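Tumor necrosis factor receptor superfamily member 11B (Homo sapiens, PDB 3URF) is a secreted decoy receptor that captures RANKL through its cysteine-rich repeats and so restrains osteoclast formation and activation. Local coordinates at residues K67-V72 and E85-R90. Residues are numbered along the deposited sequence; the frame is centred on the assembly and turned at random.
Sequences KELQYV and ECKEGR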
loop_
_atom_site.group_PDB
_atom_site.type_symbol
_atom_site.label_atom_id
_atom_site.label_comp_id
_atom_site.label_asym_id
_atom_site.label_seq_id
_atom_site.Cartn_x
_atom_site.Cartn_y
_atom_site.Cartn_z
ATOM N N LYS B 67 -16.493 7.867 -14.268
ATOM C CA LYS B 67 -15.309 7.210 -14.789
ATOM C C LYS B 67 -15.186 7.462 -16.290
ATOM O O LYS B 67 -16.072 8.064 -16.902
ATOM C CB LYS B 67 -15.374 5.718 -14.469
ATOM C CG LYS B 67 -15.871 5.444 -13.048
ATOM C CD LYS B 67 -15.438 4.086 -12.534
ATOM C CE LYS B 67 -16.077 3.742 -11.185
ATOM N NZ LYS B 67 -15.568 4.524 -10.010
ATOM N N GLU B 68 -14.084 6.999 -16.873
ATOM C CA GLU B 68 -13.770 7.278 -18.269
ATOM C C GLU B 68 -14.867 6.901 -19.253
ATOM O O GLU B 68 -15.337 7.743 -20.022
ATOM C CB GLU B 68 -12.464 6.604 -18.670
ATOM C CG GLU B 68 -11.277 7.542 -18.572
ATOM C CD GLU B 68 -11.441 8.782 -19.448
ATOM O OE1 GLU B 68 -11.312 9.912 -18.921
ATOM O OE2 GLU B 68 -11.695 8.625 -20.665
ATOM N N LEU B 69 -15.265 5.637 -19.239
ATOM C CA LEU B 69 -16.307 5.167 -20.142
ATOM C C LEU B 69 -17.704 5.326 -19.562
ATOM O O LEU B 69 -18.629 4.579 -19.910
ATOM C CB LEU B 69 -16.052 3.723 -20.560
ATOM C CG LEU B 69 -14.691 3.630 -21.247
ATOM C CD1 LEU B 69 -14.563 2.355 -22.043
ATOM C CD2 LEU B 69 -14.514 4.839 -22.140
ATOM N N GLN B 70 -17.850 6.315 -18.687
ATOM C CA GLN B 70 -19.141 6.638 -18.124
ATOM C C GLN B 70 -19.604 7.995 -18.569
ATOM O O GLN B 70 -18.795 8.859 -18.898
ATOM C CB GLN B 70 -19.066 6.648 -16.620
ATOM C CG GLN B 70 -19.222 5.303 -16.012
ATOM C CD GLN B 70 -19.396 5.409 -14.534
ATOM O OE1 GLN B 70 -18.914 6.365 -13.903
ATOM N NE2 GLN B 70 -20.102 4.444 -13.958
ATOM N N TYR B 71 -20.918 8.179 -18.558
ATOM C CA TYR B 71 -21.503 9.468 -18.874
ATOM C C TYR B 71 -22.489 9.893 -17.778
ATOM O O TYR B 71 -23.113 9.046 -17.121
ATOM C CB TYR B 71 -22.204 9.401 -20.227
ATOM C CG TYR B 71 -23.585 8.818 -20.132
ATOM C CD1 TYR B 71 -23.802 7.448 -20.284
ATOM C CD2 TYR B 71 -24.676 9.636 -19.862
ATOM C CE1 TYR B 71 -25.078 6.912 -20.182
ATOM C CE2 TYR B 71 -25.947 9.112 -19.751
ATOM C CZ TYR B 71 -26.149 7.750 -19.911
ATOM O OH TYR B 71 -27.429 7.243 -19.804
ATOM N N VAL B 72 -22.625 11.204 -17.585
ATOM C CA VAL B 72 -23.564 11.735 -16.601
ATOM C C VAL B 72 -25.001 11.650 -17.077
ATOM O O VAL B 72 -25.452 12.479 -17.863
ATOM C CB VAL B 72 -23.283 13.201 -16.261
ATOM C CG1 VAL B 72 -24.094 13.612 -15.028
ATOM C CG2 VAL B 72 -21.800 13.416 -16.010
ATOM N N GLU B 85 -23.343 6.484 -15.545
ATOM C CA GLU B 85 -23.618 5.157 -16.060
ATOM C C GLU B 85 -22.644 4.739 -17.147
ATOM O O GLU B 85 -22.110 5.577 -17.880
ATOM C CB GLU B 85 -25.062 5.052 -16.537
ATOM C CG GLU B 85 -26.055 5.069 -15.389
ATOM C CD GLU B 85 -27.328 4.310 -15.703
ATOM O OE1 GLU B 85 -27.693 4.230 -16.897
ATOM O OE2 GLU B 85 -27.956 3.788 -14.753
ATOM N N CYS B 86 -22.397 3.437 -17.222
ATOM C CA CYS B 86 -21.576 2.888 -18.287
ATOM C C CYS B 86 -22.283 3.025 -19.624
ATOM O O CYS B 86 -23.480 2.776 -19.727
ATOM C CB CYS B 86 -21.225 1.425 -18.009
ATOM S SG CYS B 86 -19.945 1.218 -16.731
ATOM N N LYS B 87 -21.530 3.431 -20.638
ATOM C CA LYS B 87 -22.054 3.579 -21.992
ATOM C C LYS B 87 -22.558 2.252 -22.560
ATOM O O LYS B 87 -22.286 1.183 -22.000
ATOM C CB LYS B 87 -20.982 4.190 -22.897
ATOM C CG LYS B 87 -20.607 5.610 -22.470
ATOM C CD LYS B 87 -19.314 6.124 -23.103
ATOM C CE LYS B 87 -18.871 7.431 -22.415
ATOM N NZ LYS B 87 -17.452 7.826 -22.690
ATOM N N GLU B 88 -23.306 2.331 -23.664
ATOM C CA GLU B 88 -23.883 1.149 -24.308
ATOM C C GLU B 88 -22.848 0.050 -24.452
ATOM O O GLU B 88 -21.678 0.298 -24.808
ATOM C CB GLU B 88 -24.452 1.485 -25.695
ATOM C CG GLU B 88 -25.695 0.656 -26.130
ATOM C CD GLU B 88 -25.378 -0.717 -26.753
ATOM O OE1 GLU B 88 -24.249 -0.932 -27.261
ATOM O OE2 GLU B 88 -26.283 -1.584 -26.741
ATOM N N GLY B 89 -23.288 -1.171 -24.176
ATOM C CA GLY B 89 -22.434 -2.329 -24.328
ATOM C C GLY B 89 -21.625 -2.632 -23.086
ATOM O O GLY B 89 -21.068 -3.721 -22.981
ATOM N N ARG B 90 -21.561 -1.693 -22.143
ATOM C CA ARG B 90 -20.710 -1.891 -20.975
ATOM C C ARG B 90 -21.422 -1.791 -19.628
ATOM O O ARG B 90 -22.351 -1.003 -19.442
ATOM C CB ARG B 90 -19.510 -0.949 -21.024
ATOM C CG ARG B 90 -18.954 -0.764 -22.425
ATOM C CD ARG B 90 -17.760 0.176 -22.440
ATOM N NE ARG B 90 -16.556 -0.581 -22.165
ATOM C CZ ARG B 90 -15.520 -0.673 -22.985
ATOM N NH1 ARG B 90 -15.524 -0.017 -24.139
ATOM N NH2 ARG B 90 -14.475 -1.416 -22.636
#
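K87 and L69 both carry CG anti to their own carbonyl carbon (chi1 -64° and -59°), and this sends each side chain over the opposing segment. The long extended chain of K87 runs along the backbone of L69, its CG 3.4 Å from L69 O, and brings NZ to a weak hydrogen bond with E68 O. Lysine suits the place because its methylenes can pack on the peptide while the ammonium stays near the carbonyl of E68, an exposed residue of the type I turn K67–Q70. L69 instead reaches R90, whose chain bends at chi3 (86°) to lay the guanidinium beneath L69 CD1; that methyl sits 3.2 Å above the plane, over its centre. A flat cation offers a methyl a broad surface while R90 NE donates a hydrogen bond to C97 O.

Alongside these side chains the two backbones run antiparallel, Y71 with E85 as a hydrogen-bonded pair and Q70 with C86 as a non-hydrogen-bonded one. Y71 N donates to E85 O at 2.9 Å and E85 N to Y71 O, while K87 N gives a nearly straight bond to L69 O. Y71 ring and E85 lie alongside, E85 OE1 forming a salt bridge with K73. Glutamine suits position Q70: CG packs on E85 O and OE1 accepts from K67 N at 2.9 Å. An alanine at Q70 would probably leave K67 N without its side-chain acceptor and open a gap beside E85 O, with the Q70 N–K67 O bond still closing the turn. G89 takes a positive phi in the type II turn K87–R90, where a CB would crowd the preceding carbonyl O.

C86 points its sulfur away from 67-72 to a disulfide with C97, linking the hairpin of strands 70-74 and 83-86, where the second and third TNFR-Cys repeats meet, to strand 96-99.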